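Long-range contacts in penicillin-binding protein PbpB (Mycobacterium tuberculosis, PDB 6KGU), which synthesises cross-linked peptidoglycan from lipid intermediates during cell wall biogenesis and is a target of beta-lactam antibiotics such as aztreonam: residues G404-R410 with R427-V433; F348-T354 with L391-M396. Residues are numbered along the deposited sequence.

Contact 1 (G404-R410 with R427-V433)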
loop_
_atom_site.group_PDB
_atom_site.type_symbol
_atom_site.label_atom_id
_atom_site.label_comp_id
_atom_site.label_asym_id
_atom_site.label_seq_id
_atom_site.Cartn_x
_atom_site.Cartn_y
_atom_site.Cartn_z
ATOM N N GLY A 404 -9.691 -3.955 13.551
ATOM C CA GLY A 404 -8.603 -3.728 14.481
ATOM C C GLY A 404 -7.519 -4.783 14.476
ATOM O O GLY A 404 -6.530 -4.630 15.199
ATOM N N VAL A 405 -7.662 -5.849 13.695
ATOM C CA VAL A 405 -6.702 -6.948 13.711
ATOM C C VAL A 405 -5.861 -6.877 12.441
ATOM O O VAL A 405 -6.353 -7.143 11.338
ATOM C CB VAL A 405 -7.389 -8.310 13.849
ATOM C CG1 VAL A 405 -6.358 -9.403 13.757
ATOM C CG2 VAL A 405 -8.147 -8.378 15.175
ATOM N N ARG A 406 -4.587 -6.542 12.604
ATOM C CA ARG A 406 -3.674 -6.485 11.474
ATOM C C ARG A 406 -3.256 -7.891 11.088
ATOM O O ARG A 406 -2.868 -8.689 11.948
ATOM C CB ARG A 406 -2.450 -5.650 11.825
ATOM C CG ARG A 406 -1.536 -5.350 10.630
ATOM C CD ARG A 406 -0.567 -4.242 10.980
ATOM N NE ARG A 406 0.387 -4.597 12.030
ATOM C CZ ARG A 406 1.488 -5.327 11.843
ATOM N NH1 ARG A 406 1.786 -5.810 10.643
ATOM N NH2 ARG A 406 2.302 -5.568 12.860
ATOM N N VAL A 407 -3.355 -8.200 9.801
ATOM C CA VAL A 407 -2.900 -9.482 9.277
ATOM C C VAL A 407 -1.790 -9.176 8.274
ATOM O O VAL A 407 -2.062 -8.630 7.193
ATOM C CB VAL A 407 -4.052 -10.281 8.640
ATOM C CG1 VAL A 407 -3.557 -11.658 8.142
ATOM C CG2 VAL A 407 -5.212 -10.465 9.642
ATOM N N PRO A 408 -0.538 -9.499 8.589
ATOM C CA PRO A 408 0.573 -9.185 7.682
ATOM C C PRO A 408 0.298 -9.703 6.280
ATOM O O PRO A 408 -0.140 -10.849 6.101
ATOM C CB PRO A 408 1.761 -9.908 8.328
ATOM C CG PRO A 408 1.405 -9.931 9.804
ATOM C CD PRO A 408 -0.084 -10.198 9.801
ATOM N N PRO A 409 0.493 -8.870 5.262
ATOM C CA PRO A 409 0.133 -9.273 3.900
ATOM C C PRO A 409 1.012 -10.401 3.396
ATOM O O PRO A 409 2.184 -10.511 3.755
ATOM C CB PRO A 409 0.351 -7.991 3.080
ATOM C CG PRO A 409 1.289 -7.181 3.889
ATOM C CD PRO A 409 1.012 -7.496 5.322
ATOM N N ARG A 410 0.429 -11.232 2.531
ATOM C CA ARG A 410 1.124 -12.354 1.922
ATOM C C ARG A 410 0.748 -12.402 0.453
ATOM O O ARG A 410 -0.393 -12.095 0.084
ATOM C CB ARG A 410 0.739 -13.703 2.598
ATOM C CG ARG A 410 1.158 -13.837 4.062
ATOM C CD ARG A 410 2.662 -13.960 4.144
ATOM N NE ARG A 410 3.175 -14.170 5.497
ATOM C CZ ARG A 410 3.624 -13.214 6.301
ATOM N NH1 ARG A 410 3.613 -11.938 5.908
ATOM N NH2 ARG A 410 4.102 -13.529 7.509
ATOM N N ARG A 427 -0.879 -19.295 7.301
ATOM C CA ARG A 427 -1.361 -17.942 7.537
ATOM C C ARG A 427 -0.557 -17.287 8.656
ATOM O O ARG A 427 -0.220 -17.943 9.640
ATOM C CB ARG A 427 -2.841 -17.965 7.899
ATOM C CG ARG A 427 -3.712 -18.488 6.767
ATOM C CD ARG A 427 -3.604 -17.558 5.565
ATOM N NE ARG A 427 -4.091 -16.233 5.916
ATOM C CZ ARG A 427 -3.635 -15.092 5.408
ATOM N NH1 ARG A 427 -2.644 -15.074 4.504
ATOM N NH2 ARG A 427 -4.170 -13.958 5.830
ATOM N N PRO A 428 -0.211 -16.009 8.524
ATOM C CA PRO A 428 0.510 -15.338 9.608
ATOM C C PRO A 428 -0.413 -15.109 10.794
ATOM O O PRO A 428 -1.639 -15.105 10.671
ATOM C CB PRO A 428 0.949 -14.015 8.977
ATOM C CG PRO A 428 -0.129 -13.723 7.960
ATOM C CD PRO A 428 -0.612 -15.073 7.455
ATOM N N ASP A 429 0.199 -14.903 11.955
ATOM C CA ASP A 429 -0.570 -14.675 13.170
ATOM C C ASP A 429 -1.184 -13.274 13.195
ATOM O O ASP A 429 -0.532 -12.289 12.831
ATOM C CB ASP A 429 0.317 -14.882 14.394
ATOM C CG ASP A 429 0.457 -16.354 14.761
ATOM O OD1 ASP A 429 -0.512 -17.115 14.553
ATOM O OD2 ASP A 429 1.535 -16.752 15.244
ATOM N N ASP A 430 -2.451 -13.218 13.628
ATOM C CA ASP A 430 -3.167 -11.986 13.934
ATOM C C ASP A 430 -2.357 -11.076 14.847
ATOM O O ASP A 430 -1.610 -11.535 15.718
ATOM C CB ASP A 430 -4.489 -12.299 14.647
ATOM C CG ASP A 430 -5.567 -12.813 13.718
ATOM O OD1 ASP A 430 -5.364 -12.858 12.485
ATOM O OD2 ASP A 430 -6.645 -13.166 14.232
ATOM N N ILE A 431 -2.549 -9.769 14.672
ATOM C CA ILE A 431 -1.990 -8.759 15.563
ATOM C C ILE A 431 -3.095 -7.763 15.895
ATOM O O ILE A 431 -3.488 -6.957 15.039
ATOM C CB ILE A 431 -0.778 -8.041 14.956
ATOM C CG1 ILE A 431 0.267 -9.066 14.506
ATOM C CG2 ILE A 431 -0.207 -7.047 15.964
ATOM C CD1 ILE A 431 1.278 -8.525 13.558
ATOM N N ARG A 432 -3.585 -7.811 17.135
ATOM C CA ARG A 432 -4.592 -6.881 17.637
ATOM C C ARG A 432 -3.954 -5.508 17.839
ATOM O O ARG A 432 -3.058 -5.354 18.675
ATOM C CB ARG A 432 -5.173 -7.432 18.940
ATOM C CG ARG A 432 -6.012 -6.456 19.793
ATOM C CD ARG A 432 -7.360 -6.135 19.169
ATOM N NE ARG A 432 -8.177 -7.318 18.909
ATOM C CZ ARG A 432 -9.300 -7.289 18.203
ATOM N NH1 ARG A 432 -9.734 -6.134 17.684
ATOM N NH2 ARG A 432 -9.979 -8.404 17.983
ATOM N N VAL A 433 -4.389 -4.519 17.061
ATOM C CA VAL A 433 -3.882 -3.147 17.152
ATOM C C VAL A 433 -4.814 -2.261 17.973
ATOM O O VAL A 433 -4.375 -1.533 18.859
ATOM C CB VAL A 433 -3.675 -2.553 15.739
ATOM C CG1 VAL A 433 -3.164 -1.117 15.843
ATOM C CG2 VAL A 433 -2.742 -3.430 14.891
HETATM O O HOH W 1 -1.997 -11.981 4.554
#
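Pro408 and Pro428 form the middle of the apolar patch, with Pro408 CD 4.0 Å from Pro428 CG. Val407 CG1 meets the same Pro428 CG at 4.0 Å. Ile431 CD1 lies 4.0 Å from Pro408 CG and also covers one face of the Arg406 guanidinium. Next to this patch runs a short antiparallel ladder. Arg406 and Ile431 are its hydrogen-bonded pair: Arg406 N to Ile431 O is 2.7 Å and Ile431 N to Arg406 O is 2.9 Å. Their side chains share one face, where Arg406 packs against helix 390-401. Val405 and Arg432 form the non-hydrogen-bonded pair. Beyond it, Val433 N donates to Gly404 O at 2.8 Å. The backbone angles of Gly404 (94/-3) would press a CB against the preceding carbonyl. At the other end, water 1 donates to Pro408 O (2.7 Å) and accepts from Arg427 NH1 (3.2 Å). Arg427 and Arg432 lie at the exposed edge. This two-stranded ribbon belongs to the transpeptidase domain, away from the active site. Backbone bonds thus close the ribbon. Arg406 (to Lys347 O), Arg410 (to Thr354 O) and Arg427 (to Thr230 O) tie it to the surrounding fold, while Arg432 turns back to Val434 O beside its strand.

Contact 2 (F348-T354 with L391-M396); sequences FGLGQRT and LQMTGM
One glutamine side chain of a helix holds the end of a beta turn in the facing loop, once directly and once through a water. Gln392 (chi1 m, chi2 t) points its CA-to-CB bond at the loop, and Gln392 NE2 donates to Gln352 O at 2.7 Å. NE2 also bonds Ala363 O. Gln392 OE1 accepts from Thr389 N and from water 3 (2.8 Å), and water 3 accepts from Gly351 N (2.9 Å). The loop follows helix 338-347. Gly349 ends that helix in a Schellman motif with phi/psi 91/10. A type II beta turn then runs from Gly349 to Gln352, with Leu350 at -73/150 and Gly351 at 77/2. Gln352 NE2 folds back to Leu350 O at 2.8 Å. Residues 391-396 lie within helix 390-401. The CA atoms of Phe348 and Met396 are 5.5 Å apart, those of Leu350 and Gln392 6.6 Å. This helix belongs to the penicillin-binding transpeptidase domain. Met396 also touches helix 272-281, which follows Ser269, the probable acyl-ester nucleophile; the Met396 and Ser269 side chains are about 10 Å apart. Met396 (chi1 m, chi2 -149°, chi3 m) and Phe348 (chi1 -91°) make an oblique Met-aromatic contact, Met396 SD 4.6 Å from the Phe348 ring centroid and 36° off its normal. Met396 SD also lies 3.8 Å from Leu350 CD1 and from Phe348 CB. Met396 O sits at the ring edge, 3.5 Å from Phe348 CE1. Water 2 donates to Phe348 O (2.9 Å) and Gln392 O (2.8 Å). Thr354 OG1 (chi1 p) is 3.5 Å from Leu391 CD2 and hydrogen-bonded to Glu361 OE2.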
loop_
_atom_site.group_PDB
_atom_site.type_symbol
_atom_site.label_atom_id
_atom_site.label_comp_id
_atom_site.label_asym_id
_atom_site.label_seq_id
_atom_site.Cartn_x
_atom_site.Cartn_y
_atom_site.Cartn_z
ATOM N N PHE A 348 1.064 -1.191 14.584
ATOM C CA PHE A 348 0.676 -1.040 13.191
ATOM C C PHE A 348 1.720 -1.593 12.226
ATOM O O PHE A 348 1.478 -1.561 11.015
ATOM C CB PHE A 348 0.413 0.443 12.870
ATOM C CG PHE A 348 -1.021 0.875 13.076
ATOM C CD1 PHE A 348 -2.035 0.391 12.255
ATOM C CD2 PHE A 348 -1.353 1.773 14.079
ATOM C CE1 PHE A 348 -3.367 0.812 12.433
ATOM C CE2 PHE A 348 -2.675 2.197 14.273
ATOM C CZ PHE A 348 -3.683 1.714 13.450
ATOM N N GLY A 349 2.879 -2.044 12.718
ATOM C CA GLY A 349 3.860 -2.753 11.909
ATOM C C GLY A 349 4.918 -1.901 11.241
ATOM O O GLY A 349 5.666 -2.418 10.400
ATOM N N LEU A 350 5.021 -0.623 11.589
ATOM C CA LEU A 350 6.001 0.241 10.948
ATOM C C LEU A 350 7.408 -0.100 11.428
ATOM O O LEU A 350 7.608 -0.578 12.546
ATOM C CB LEU A 350 5.670 1.704 11.228
ATOM C CG LEU A 350 4.238 2.047 10.783
ATOM C CD1 LEU A 350 3.938 3.539 10.969
ATOM C CD2 LEU A 350 3.988 1.610 9.319
ATOM N N GLY A 351 8.387 0.123 10.558
ATOM C CA GLY A 351 9.777 -0.169 10.862
ATOM C C GLY A 351 10.155 -1.632 10.775
ATOM O O GLY A 351 11.310 -1.975 11.052
ATOM N N GLN A 352 9.227 -2.506 10.398
ATOM C CA GLN A 352 9.462 -3.939 10.335
ATOM C C GLN A 352 8.974 -4.472 8.991
ATOM O O GLN A 352 7.898 -4.095 8.519
ATOM C CB GLN A 352 8.734 -4.668 11.508
ATOM C CG GLN A 352 8.753 -3.893 12.864
ATOM C CD GLN A 352 7.445 -4.038 13.699
ATOM O OE1 GLN A 352 7.117 -5.132 14.166
ATOM N NE2 GLN A 352 6.709 -2.924 13.889
ATOM N N ARG A 353 9.771 -5.346 8.375
ATOM C CA ARG A 353 9.329 -6.074 7.191
ATOM C C ARG A 353 8.044 -6.848 7.466
ATOM O O ARG A 353 7.857 -7.416 8.546
ATOM C CB ARG A 353 10.405 -7.059 6.722
ATOM C CG ARG A 353 11.516 -6.421 5.955
ATOM C CD ARG A 353 12.581 -7.445 5.578
ATOM N NE ARG A 353 13.683 -6.765 4.914
ATOM C CZ ARG A 353 14.786 -6.352 5.526
ATOM N NH1 ARG A 353 14.943 -6.564 6.830
ATOM N NH2 ARG A 353 15.733 -5.726 4.832
ATOM N N THR A 354 7.167 -6.900 6.462
ATOM C CA THR A 354 5.919 -7.623 6.620
ATOM C C THR A 354 6.114 -9.134 6.548
ATOM O O THR A 354 5.269 -9.870 7.068
ATOM C CB THR A 354 4.911 -7.218 5.543
ATOM O OG1 THR A 354 5.400 -7.650 4.268
ATOM C CG2 THR A 354 4.669 -5.703 5.531
ATOM N N LEU A 391 3.479 -1.012 0.808
ATOM C CA LEU A 391 2.822 -2.188 1.378
ATOM C C LEU A 391 2.564 -2.008 2.872
ATOM O O LEU A 391 1.486 -2.357 3.373
ATOM C CB LEU A 391 3.667 -3.444 1.125
ATOM C CG LEU A 391 3.078 -4.738 1.680
ATOM C CD1 LEU A 391 1.719 -5.059 1.037
ATOM C CD2 LEU A 391 4.063 -5.901 1.485
ATOM N N GLN A 392 3.566 -1.501 3.608
ATOM C CA GLN A 392 3.375 -1.188 5.023
ATOM C C GLN A 392 2.234 -0.189 5.222
ATOM O O GLN A 392 1.394 -0.355 6.111
ATOM C CB GLN A 392 4.666 -0.609 5.606
ATOM C CG GLN A 392 5.757 -1.639 5.846
ATOM C CD GLN A 392 7.025 -1.004 6.356
ATOM O OE1 GLN A 392 7.370 0.104 5.945
ATOM N NE2 GLN A 392 7.740 -1.706 7.247
ATOM N N MET A 393 2.234 0.891 4.437
ATOM C CA MET A 393 1.171 1.890 4.537
ATOM C C MET A 393 -0.190 1.245 4.341
ATOM O O MET A 393 -1.101 1.416 5.161
ATOM C CB MET A 393 1.404 2.992 3.494
ATOM C CG MET A 393 0.390 4.129 3.519
ATOM S SD MET A 393 0.608 5.239 2.097
ATOM C CE MET A 393 -0.643 4.607 0.976
ATOM N N THR A 394 -0.336 0.481 3.257
ATOM C CA THR A 394 -1.585 -0.220 2.991
ATOM C C THR A 394 -1.916 -1.214 4.102
ATOM O O THR A 394 -3.086 -1.404 4.447
ATOM C CB THR A 394 -1.490 -0.916 1.633
ATOM O OG1 THR A 394 -1.052 0.037 0.656
ATOM C CG2 THR A 394 -2.828 -1.457 1.207
ATOM N N GLY A 395 -0.896 -1.856 4.676
ATOM C CA GLY A 395 -1.145 -2.816 5.741
ATOM C C GLY A 395 -1.698 -2.166 6.997
ATOM O O GLY A 395 -2.491 -2.783 7.721
ATOM N N MET A 396 -1.313 -0.911 7.258
ATOM C CA MET A 396 -1.882 -0.156 8.376
ATOM C C MET A 396 -3.385 -0.033 8.243
ATOM O O MET A 396 -4.126 -0.215 9.217
ATOM C CB MET A 396 -1.269 1.245 8.445
ATOM C CG MET A 396 0.119 1.305 9.022
ATOM S SD MET A 396 0.389 2.861 9.880
ATOM C CE MET A 396 0.458 4.047 8.536
HETATM O O HOH W 2 1.917 -2.071 8.210
HETATM O O HOH W 3 7.814 1.681 8.201
#

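Both contacts lie in the transpeptidase domain, with centres 11 Å apart. Contact 2 is the buried one and sits nearer the middle of the chain. Contact 1 is partly exposed. They share a chain path: helix 390-401 of contact 2 leads into strand 405-406 of contact 1. They also touch directly. Arg410 NH1 probably bonds Thr354 O at 2.9 Å, Pro409 CG packs 3.6 Å from Leu391 CD1, and Arg406 NH2 lies 3.4 Å from Gly349 CA. Both have bridging waters and an apolar part. Contact 1 pairs backbone with backbone, beside prolines, and has exposed arginines at its edge. Contact 2 joins helix to loop by a neutral side-chain amide bonded to backbone, beside an apolar patch of Met396, Phe348 and Leu350.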